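Local coordinates for putative sensory box/GGDEF family protein (PDB 3LID), which is a putative sensor protein that probably makes cyclic di-GMP from two GTP molecules, represented here by its extracellular PDC-fold sensor domain, at residues Phe199-Pro204 with Arg208-Ile213; Trp230-Ser235 with Ile248-Ile253; Tyr121-Asp126 with Gln165-Leu170. One frame throughout, in Å; residues are numbered along the deposited sequence.

In the fold
The chain carries two antiparallel sheets, both in contact with the long helix 9-45, as in a double PDC sensor domain. Contacts 1 and 2 reach the same sheet, their centres about 16 Å apart. Contact 3 belongs to the seven-stranded sheet, its centre about 28 Å from that of contact 1 and about 33 Å from that of contact 2. Contact 1 is buried and joins strand 200-202 to the loop after it, with ring faces, a backbone hydrogen bond and outside salt bridges. Contact 2, partly buried, and contact 3, buried, each set a short helix on a strand through one aromatic ring. A water bridges each at its polar margin, and each has one exposed residue among those that touch, Arg-232 and Gln-123.

Contact 1 of 3, residues Phe199-Pro204 with Arg208-Ile213; sequences FYIASP and RLYGDI. With EDO (1,2-ethanediol), chain H.
The Phe-199 ring has the backbone of Gly-211 and Asp-212 over one face. The N of Asp-212 sits above the ring centre, and Asp-212 CB makes a CH-pi contact, 3.4 Å from Phe-199 CD2. Water 1 lies at the ring edge, in plane. It accepts from Tyr-200 N and Gly-211 N and donates to Arg-208 O. Arg-208 CD makes a CH-pi contact over one face of the Tyr-200 ring, 3.6 Å from Tyr-200 CD1. The bend at chi3 of Arg-208 (53°) turns the guanidinium away from a flat stack, its plane 71° from the ring. It is far from the ring, so any cation-pi attraction is at most weak. Tyr-210 N donates a backbone hydrogen bond to Tyr-200 O, 2.8 Å, N-H...O 160°. Leu-209 CD2 packs against Ala-202 N at 3.5 Å. At the Tyr-210 ring edge lies O1 of an ethanediol, probably from crystallisation, which donates to Asp-212 OD1 at 2.8 Å. Strand 189-195 holds the charged ends: Arg-208 NH2 pairs with Glu-192, which also bonds Ser-203 OG, and Asp-212 OD2 pairs with Lys-195. A peptide group and CB cover Phe-199, aliphatic CD covers Tyr-200, and salt bridges probably offset the charges, tying the loop to both strands.

Contact 2 of 3, residues Trp230-Ser235 with Ile248-Ile253; sequences WPRVVS and IAFSSI
Helix 230-234 rests on one face of strand 246-254, in the antiparallel sheet that also holds strand 260-268. The short helix and strand axes come within 8.4 Å and run 30° apart in direction. Phe-250 is the central side chain. Its CG sits between the backbone N and the carbonyl carbon (chi1 48°), and its CB points toward the helix. The ring lies alongside the helix at Arg-232 and Val-233. Arg-232 CB meets the far end of the ring, 3.4 Å from Phe-250 CZ, approaching obliquely. Beyond CB the arginine chain folds back at chi2, and the guanidinium lies far from the strand. Val-233 covers the near end of the ring. Its CG2 branch lies 3.7 Å from Phe-250 CG and also touches Phe-250 CB. The N of Val-233 stands above one ring face, offset toward the rim. Phe-250 also packs on Ile-264 of strand 260-268.

No direct hydrogen bond joins the two segments. Water 3 bridges them instead: it donates to Val-233 O at 2.9 Å and accepts from Ser-252 OG at 2.7 Å. Ser-252 OG has a second partner in His-262, so the hydroxyl is held by the sheet and, through the water, linked to the helix. Within the helix segment, Ser-235 OG donates to Arg-232 O at 2.7 Å. Ala-249 and Ser-251 point away from the helix and pack on helix 9-45. The strand therefore lies between a short helix and the long one, a layered helix-on-sheet arrangement consistent with the PDC fold of this sensor domain.

Contact 3 of 3, residues Tyr121-Asp126 with Gln165-Leu170; sequences YAQSLD and QGYLVL
Tyr-167 points its CB from strand 163-173 toward helix 117-124. Its CG is anti to the carbonyl carbon (chi1 -58°), which carries the ring to the end of the helix. CD1 meets the methyl of Ala-122, with Ala-122 CB 3.8 Å away. CE1 comes next to the backbone, 3.3 Å from Ala-122 O, which approaches the ring obliquely. CZ lies near Gln-123 CA and CG. At the tip, Tyr-167 OH is 3.4 Å from Gln-123 CA and 3.5 Å from Gln-123 CG. The amide plane of Gln-123 is turned 82° from the ring.

Water 4 lies in the ring plane at its edge. It is 2.6 Å from Tyr-167 OH and accepts from Gln-123 NE2 at 3.1 Å. The hydroxyl also bonds Arg-164, whose guanidinium donates to the backbone O atoms of Gln-123 and Leu-125. The arginine therefore ties the tyrosine tip and the helix end together. Phe-119 of the same helix meets the Tyr-167 ring edge-to-face. Ala-122 O also accepts from Leu-125 N at 3.1 Å. Tyr-167 and Arg-164 of one strand thus hold the C-terminal turn of helix 117-124 on the seven-stranded sheet of this PDC-type sensor domain.

Contact 1 of 3, residues Phe199-Pro204 with Arg208-Ile213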
loop_
_atom_site.group_PDB
_atom_site.type_symbol
_atom_site.label_atom_id
_atom_site.label_comp_id
_atom_site.label_asym_id
_atom_site.label_seq_id
_atom_site.Cartn_x
_atom_site.Cartn_y
_atom_site.Cartn_z
ATOM N N PHE A 199 -14.324 2.580 1.063
ATOM C CA PHE A 199 -14.176 1.164 1.137
ATOM C C PHE A 199 -12.870 0.773 1.823
ATOM O O PHE A 199 -11.908 1.562 1.819
ATOM C CB PHE A 199 -14.193 0.580 -0.311
ATOM C CG PHE A 199 -15.578 0.643 -0.940
ATOM C CD1 PHE A 199 -16.538 -0.266 -0.518
ATOM C CD2 PHE A 199 -15.836 1.558 -1.910
ATOM C CE1 PHE A 199 -17.841 -0.197 -1.119
ATOM C CE2 PHE A 199 -17.166 1.635 -2.517
ATOM C CZ PHE A 199 -18.086 0.708 -2.055
ATOM N N TYR A 200 -12.841 -0.423 2.353
ATOM C CA TYR A 200 -11.714 -0.907 3.158
ATOM C C TYR A 200 -10.656 -1.585 2.315
ATOM O O TYR A 200 -11.004 -2.433 1.444
ATOM C CB TYR A 200 -12.196 -1.927 4.141
ATOM C CG TYR A 200 -12.976 -1.304 5.313
ATOM C CD1 TYR A 200 -12.412 -1.237 6.566
ATOM C CD2 TYR A 200 -14.326 -0.905 5.141
ATOM C CE1 TYR A 200 -13.117 -0.687 7.683
ATOM C CE2 TYR A 200 -15.030 -0.339 6.248
ATOM C CZ TYR A 200 -14.424 -0.283 7.480
ATOM O OH TYR A 200 -15.167 0.222 8.564
ATOM N N ILE A 201 -9.383 -1.253 2.571
ATOM C CA ILE A 201 -8.297 -2.008 1.889
ATOM C C ILE A 201 -7.422 -2.725 2.892
ATOM O O ILE A 201 -6.467 -3.443 2.505
ATOM C CB ILE A 201 -7.458 -1.113 0.990
ATOM C CG1 ILE A 201 -6.869 0.080 1.756
ATOM C CG2 ILE A 201 -8.267 -0.619 -0.208
ATOM C CD1 ILE A 201 -5.830 0.803 0.895
ATOM N N ALA A 202 -7.673 -2.570 4.196
ATOM C CA ALA A 202 -7.007 -3.416 5.146
ATOM C C ALA A 202 -7.841 -3.502 6.396
ATOM O O ALA A 202 -8.388 -2.487 6.853
ATOM C CB ALA A 202 -5.592 -2.830 5.495
ATOM N N SER A 203 -7.882 -4.705 6.978
ATOM C CA SER A 203 -8.690 -4.939 8.161
ATOM C C SER A 203 -8.330 -6.295 8.776
ATOM O O SER A 203 -7.978 -7.218 8.023
ATOM C CB SER A 203 -10.180 -4.874 7.781
ATOM O OG SER A 203 -10.982 -5.151 8.907
ATOM N N PRO A 204 -8.460 -6.449 10.119
ATOM C CA PRO A 204 -8.297 -7.811 10.664
ATOM C C PRO A 204 -9.447 -8.652 10.145
ATOM O O PRO A 204 -9.339 -9.883 10.075
ATOM C CB PRO A 204 -8.298 -7.605 12.212
ATOM C CG PRO A 204 -8.967 -6.283 12.406
ATOM C CD PRO A 204 -8.609 -5.440 11.175
ATOM N N ARG A 208 -14.358 -7.794 4.880
ATOM C CA ARG A 208 -14.878 -6.483 4.512
ATOM C C ARG A 208 -14.040 -5.770 3.458
ATOM O O ARG A 208 -14.334 -4.636 3.111
ATOM C CB ARG A 208 -15.015 -5.595 5.758
ATOM C CG ARG A 208 -13.714 -5.252 6.412
ATOM C CD ARG A 208 -13.958 -4.289 7.644
ATOM N NE ARG A 208 -14.954 -4.855 8.547
ATOM C CZ ARG A 208 -15.379 -4.281 9.684
ATOM N NH1 ARG A 208 -16.280 -4.886 10.436
ATOM N NH2 ARG A 208 -14.875 -3.133 10.112
ATOM N N LEU A 209 -13.034 -6.452 2.908
ATOM C CA LEU A 209 -12.133 -5.707 1.960
ATOM C C LEU A 209 -12.672 -5.525 0.565
ATOM O O LEU A 209 -13.237 -6.489 -0.018
ATOM C CB LEU A 209 -10.753 -6.383 1.879
ATOM C CG LEU A 209 -10.100 -6.586 3.211
ATOM C CD1 LEU A 209 -8.698 -7.226 3.097
ATOM C CD2 LEU A 209 -9.993 -5.195 3.926
ATOM N N TYR A 210 -12.410 -4.356 -0.051
ATOM C CA TYR A 210 -12.534 -4.137 -1.498
ATOM C C TYR A 210 -13.979 -4.268 -1.970
ATOM O O TYR A 210 -14.262 -4.826 -3.073
ATOM C CB TYR A 210 -11.683 -5.128 -2.330
ATOM C CG TYR A 210 -10.400 -5.525 -1.689
ATOM C CD1 TYR A 210 -9.442 -4.552 -1.325
ATOM C CD2 TYR A 210 -10.052 -6.877 -1.531
ATOM C CE1 TYR A 210 -8.225 -4.955 -0.748
ATOM C CE2 TYR A 210 -8.851 -7.274 -0.958
ATOM C CZ TYR A 210 -7.923 -6.306 -0.608
ATOM O OH TYR A 210 -6.744 -6.627 -0.032
ATOM N N GLY A 211 -14.857 -3.595 -1.216
ATOM C CA GLY A 211 -16.292 -3.599 -1.563
ATOM C C GLY A 211 -16.588 -2.843 -2.818
ATOM O O GLY A 211 -17.733 -2.891 -3.290
ATOM N N ASP A 212 -15.644 -2.084 -3.355
ATOM C CA ASP A 212 -15.833 -1.363 -4.595
ATOM C C ASP A 212 -15.592 -2.329 -5.774
ATOM O O ASP A 212 -15.921 -2.034 -6.909
ATOM C CB ASP A 212 -14.970 -0.077 -4.725
ATOM C CG ASP A 212 -13.505 -0.270 -4.213
ATOM O OD1 ASP A 212 -13.205 -1.327 -3.604
ATOM O OD2 ASP A 212 -12.748 0.663 -4.439
ATOM N N ILE A 213 -15.012 -3.456 -5.451
ATOM C CA ILE A 213 -14.670 -4.485 -6.498
ATOM C C ILE A 213 -15.467 -5.756 -6.352
ATOM O O ILE A 213 -15.830 -6.321 -7.368
ATOM C CB ILE A 213 -13.180 -4.885 -6.400
ATOM C CG1 ILE A 213 -12.286 -3.640 -6.475
ATOM C CG2 ILE A 213 -12.790 -5.847 -7.599
ATOM C CD1 ILE A 213 -12.450 -2.691 -7.627
HETATM C C1 EDO H . -9.692 -2.120 -4.229
HETATM O O1 EDO H . -10.463 -1.587 -3.081
HETATM C C2 EDO H . -8.236 -1.748 -4.026
HETATM O O2 EDO H . -8.091 -0.331 -4.198
HETATM O O HOH W 1 -14.800 -2.427 1.504
HETATM O O HOH W 2 -4.959 -5.685 2.055
#

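Contact 2 of 3, residues Trp230-Ser235 with Ile248-Ile253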
loop_
_atom_site.group_PDB
_atom_site.type_symbol
_atom_site.label_atom_id
_atom_site.label_comp_id
_atom_site.label_asym_id
_atom_site.label_seq_id
_atom_site.Cartn_x
_atom_site.Cartn_y
_atom_site.Cartn_z
ATOM N N TRP A 230 -18.653 9.210 9.423
ATOM C CA TRP A 230 -17.951 9.501 8.143
ATOM C C TRP A 230 -17.537 10.936 7.875
ATOM O O TRP A 230 -16.388 11.194 7.558
ATOM C CB TRP A 230 -18.682 8.831 6.969
ATOM C CG TRP A 230 -18.087 8.998 5.609
ATOM C CD1 TRP A 230 -18.700 9.487 4.505
ATOM C CD2 TRP A 230 -16.790 8.482 5.169
ATOM N NE1 TRP A 230 -17.850 9.412 3.414
ATOM C CE2 TRP A 230 -16.704 8.739 3.784
ATOM C CE3 TRP A 230 -15.712 7.843 5.835
ATOM C CZ2 TRP A 230 -15.557 8.440 3.017
ATOM C CZ3 TRP A 230 -14.575 7.526 5.086
ATOM C CH2 TRP A 230 -14.520 7.808 3.686
ATOM N N PRO A 231 -18.421 11.944 8.072
ATOM C CA PRO A 231 -17.975 13.302 7.900
ATOM C C PRO A 231 -16.777 13.715 8.757
ATOM O O PRO A 231 -15.985 14.555 8.336
ATOM C CB PRO A 231 -19.257 14.155 8.325
ATOM C CG PRO A 231 -20.366 13.231 7.975
ATOM C CD PRO A 231 -19.863 11.865 8.514
ATOM N N ARG A 232 -16.665 13.176 9.964
ATOM C CA ARG A 232 -15.572 13.537 10.848
ATOM C C ARG A 232 -14.299 12.937 10.197
ATOM O O ARG A 232 -13.240 13.546 10.205
ATOM C CB ARG A 232 -15.803 12.914 12.239
ATOM C CG ARG A 232 -17.250 13.317 12.918
ATOM C CD ARG A 232 -17.285 14.785 13.419
ATOM N NE ARG A 232 -18.644 15.056 13.993
ATOM C CZ ARG A 232 -19.771 15.240 13.281
ATOM N NH1 ARG A 232 -19.714 15.258 11.967
ATOM N NH2 ARG A 232 -20.972 15.387 13.878
ATOM N N VAL A 233 -14.425 11.717 9.678
ATOM C CA VAL A 233 -13.220 11.061 9.067
ATOM C C VAL A 233 -12.793 11.852 7.854
ATOM O O VAL A 233 -11.612 12.176 7.694
ATOM C CB VAL A 233 -13.603 9.676 8.626
ATOM C CG1 VAL A 233 -12.399 8.967 7.901
ATOM C CG2 VAL A 233 -13.849 8.839 9.900
ATOM N N VAL A 234 -13.783 12.233 7.014
ATOM C CA VAL A 234 -13.487 12.954 5.761
ATOM C C VAL A 234 -12.864 14.310 6.005
ATOM O O VAL A 234 -12.107 14.818 5.186
ATOM C CB VAL A 234 -14.809 13.017 4.918
ATOM C CG1 VAL A 234 -14.694 13.892 3.664
ATOM C CG2 VAL A 234 -15.270 11.576 4.650
ATOM N N SER A 235 -13.109 14.895 7.179
ATOM C CA SER A 235 -12.463 16.149 7.534
ATOM C C SER A 235 -10.905 16.076 7.537
ATOM O O SER A 235 -10.241 17.084 7.464
ATOM C CB SER A 235 -12.955 16.603 8.908
ATOM O OG SER A 235 -12.259 16.035 9.975
ATOM N N ILE A 248 -15.031 4.771 17.463
ATOM C CA ILE A 248 -14.163 4.802 16.277
ATOM C C ILE A 248 -13.210 5.987 16.498
ATOM O O ILE A 248 -13.654 7.161 16.681
ATOM C CB ILE A 248 -14.974 5.069 15.037
ATOM C CG1 ILE A 248 -15.981 3.923 14.831
ATOM C CG2 ILE A 248 -14.028 5.142 13.794
ATOM C CD1 ILE A 248 -16.820 4.215 13.749
ATOM N N ALA A 249 -11.904 5.698 16.454
ATOM C CA ALA A 249 -10.911 6.716 16.443
ATOM C C ALA A 249 -10.327 6.759 15.015
ATOM O O ALA A 249 -10.250 5.699 14.378
ATOM C CB ALA A 249 -9.806 6.421 17.459
ATOM N N PHE A 250 -10.072 7.962 14.529
ATOM C CA PHE A 250 -9.720 8.099 13.109
ATOM C C PHE A 250 -8.666 9.167 12.920
ATOM O O PHE A 250 -8.503 10.142 13.716
ATOM C CB PHE A 250 -10.981 8.462 12.291
ATOM C CG PHE A 250 -11.807 9.625 12.921
ATOM C CD1 PHE A 250 -11.500 10.956 12.661
ATOM C CD2 PHE A 250 -12.889 9.321 13.780
ATOM C CE1 PHE A 250 -12.253 12.003 13.282
ATOM C CE2 PHE A 250 -13.621 10.349 14.381
ATOM C CZ PHE A 250 -13.299 11.650 14.135
ATOM N N SER A 251 -7.881 8.990 11.853
ATOM C CA SER A 251 -6.937 10.002 11.484
ATOM C C SER A 251 -6.783 9.829 9.961
ATOM O O SER A 251 -7.320 8.866 9.384
ATOM C CB SER A 251 -5.589 9.856 12.190
ATOM O OG SER A 251 -5.016 8.626 11.755
ATOM N N SER A 252 -6.065 10.734 9.348
ATOM C CA SER A 252 -5.840 10.689 7.868
ATOM C C SER A 252 -4.384 10.926 7.522
ATOM O O SER A 252 -3.731 11.794 8.160
ATOM C CB SER A 252 -6.751 11.672 7.124
ATOM O OG SER A 252 -8.103 11.365 7.414
ATOM N N ILE A 253 -3.899 10.212 6.486
ATOM C CA ILE A 253 -2.549 10.571 5.979
ATOM C C ILE A 253 -2.651 10.657 4.519
ATOM O O ILE A 253 -3.723 10.307 3.941
ATOM C CB ILE A 253 -1.518 9.505 6.281
ATOM C CG1 ILE A 253 -1.930 8.199 5.657
ATOM C CG2 ILE A 253 -1.327 9.443 7.844
ATOM C CD1 ILE A 253 -0.853 6.985 5.956
HETATM O O HOH W 3 -9.484 11.946 9.672
#

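Contact 3 of 3, residues Tyr121-Asp126 with Gln165-Leu170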
loop_
_atom_site.group_PDB
_atom_site.type_symbol
_atom_site.label_atom_id
_atom_site.label_comp_id
_atom_site.label_asym_id
_atom_site.label_seq_id
_atom_site.Cartn_x
_atom_site.Cartn_y
_atom_site.Cartn_z
ATOM N N TYR A 121 -1.585 6.695 -17.700
ATOM C CA TYR A 121 -1.125 7.779 -16.785
ATOM C C TYR A 121 0.416 7.934 -16.838
ATOM O O TYR A 121 0.971 9.032 -17.017
ATOM C CB TYR A 121 -1.626 7.496 -15.360
ATOM C CG TYR A 121 -1.091 8.563 -14.405
ATOM C CD1 TYR A 121 -1.512 9.880 -14.538
ATOM C CD2 TYR A 121 -0.168 8.248 -13.426
ATOM C CE1 TYR A 121 -1.021 10.888 -13.668
ATOM C CE2 TYR A 121 0.353 9.243 -12.576
ATOM C CZ TYR A 121 -0.085 10.536 -12.691
ATOM O OH TYR A 121 0.472 11.477 -11.845
ATOM N N ALA A 122 1.118 6.801 -16.760
ATOM C CA ALA A 122 2.610 6.882 -16.786
ATOM C C ALA A 122 3.059 7.580 -18.101
ATOM O O ALA A 122 4.037 8.297 -18.095
ATOM C CB ALA A 122 3.189 5.440 -16.755
ATOM N N GLN A 123 2.369 7.328 -19.192
ATOM C CA GLN A 123 2.788 7.912 -20.474
ATOM C C GLN A 123 2.689 9.417 -20.429
ATOM O O GLN A 123 3.450 10.107 -21.091
ATOM C CB GLN A 123 1.846 7.447 -21.579
ATOM C CG GLN A 123 1.978 5.984 -21.943
ATOM C CD GLN A 123 1.136 5.606 -23.161
ATOM O OE1 GLN A 123 -0.092 5.483 -23.061
ATOM N NE2 GLN A 123 1.793 5.406 -24.297
ATOM N N SER A 124 1.667 9.920 -19.714
ATOM C CA SER A 124 1.489 11.359 -19.504
ATOM C C SER A 124 2.552 12.083 -18.683
ATOM O O SER A 124 2.669 13.327 -18.731
ATOM C CB SER A 124 0.095 11.611 -18.886
ATOM O OG SER A 124 0.130 11.570 -17.478
ATOM N N LEU A 125 3.395 11.354 -17.956
ATOM C CA LEU A 125 4.450 11.919 -17.134
ATOM C C LEU A 125 5.607 12.436 -17.990
ATOM O O LEU A 125 5.760 12.022 -19.148
ATOM C CB LEU A 125 4.960 10.924 -16.102
ATOM C CG LEU A 125 3.859 10.350 -15.167
ATOM C CD1 LEU A 125 4.585 9.221 -14.298
ATOM C CD2 LEU A 125 3.310 11.476 -14.229
ATOM N N ASP A 126 6.395 13.321 -17.424
ATOM C CA ASP A 126 7.628 13.762 -18.101
ATOM C C ASP A 126 8.730 12.738 -17.942
ATOM O O ASP A 126 8.688 11.918 -17.052
ATOM C CB ASP A 126 8.120 15.082 -17.506
ATOM C CG ASP A 126 7.171 16.235 -17.806
ATOM O OD1 ASP A 126 6.424 16.213 -18.788
ATOM O OD2 ASP A 126 7.179 17.177 -17.025
ATOM N N GLN A 165 12.797 5.552 -23.230
ATOM C CA GLN A 165 12.999 4.108 -23.471
ATOM C C GLN A 165 11.860 3.226 -22.951
ATOM O O GLN A 165 11.673 2.087 -23.380
ATOM C CB GLN A 165 14.312 3.654 -22.808
ATOM C CG GLN A 165 15.525 4.472 -23.369
ATOM C CD GLN A 165 15.646 4.274 -24.921
ATOM O OE1 GLN A 165 15.837 3.145 -25.366
ATOM N NE2 GLN A 165 15.580 5.353 -25.703
ATOM N N GLY A 166 11.110 3.775 -22.016
ATOM C CA GLY A 166 10.085 2.942 -21.344
ATOM C C GLY A 166 9.802 3.537 -19.947
ATOM O O GLY A 166 10.079 4.676 -19.662
ATOM N N TYR A 167 9.296 2.653 -19.094
ATOM C CA TYR A 167 8.807 3.082 -17.776
ATOM C C TYR A 167 9.294 2.131 -16.741
ATOM O O TYR A 167 9.136 0.920 -16.878
ATOM C CB TYR A 167 7.254 3.052 -17.772
ATOM C CG TYR A 167 6.730 3.949 -18.881
ATOM C CD1 TYR A 167 6.477 5.305 -18.627
ATOM C CD2 TYR A 167 6.501 3.442 -20.155
ATOM C CE1 TYR A 167 6.053 6.168 -19.677
ATOM C CE2 TYR A 167 6.100 4.283 -21.218
ATOM C CZ TYR A 167 5.874 5.650 -20.940
ATOM O OH TYR A 167 5.469 6.464 -21.957
ATOM N N LEU A 168 9.859 2.683 -15.668
ATOM C CA LEU A 168 10.088 1.878 -14.455
ATOM C C LEU A 168 8.789 1.857 -13.659
ATOM O O LEU A 168 8.197 2.907 -13.449
ATOM C CB LEU A 168 11.162 2.573 -13.636
ATOM C CG LEU A 168 11.427 1.957 -12.279
ATOM C CD1 LEU A 168 12.088 0.576 -12.485
ATOM C CD2 LEU A 168 12.416 2.851 -11.459
ATOM N N VAL A 169 8.364 0.672 -13.212
ATOM C CA VAL A 169 7.133 0.544 -12.458
ATOM C C VAL A 169 7.431 -0.309 -11.251
ATOM O O VAL A 169 7.970 -1.427 -11.371
ATOM C CB VAL A 169 6.051 -0.201 -13.273
ATOM C CG1 VAL A 169 4.764 -0.323 -12.457
ATOM C CG2 VAL A 169 5.746 0.585 -14.587
ATOM N N LEU A 170 7.039 0.188 -10.066
ATOM C CA LEU A 170 7.306 -0.590 -8.851
ATOM C C LEU A 170 5.975 -0.824 -8.158
ATOM O O LEU A 170 5.259 0.117 -7.940
ATOM C CB LEU A 170 8.204 0.278 -7.882
ATOM C CG LEU A 170 9.343 1.032 -8.612
ATOM C CD1 LEU A 170 10.032 1.982 -7.635
ATOM C CD2 LEU A 170 10.311 -0.074 -9.115
HETATM O O HOH W 4 4.882 5.551 -24.281
#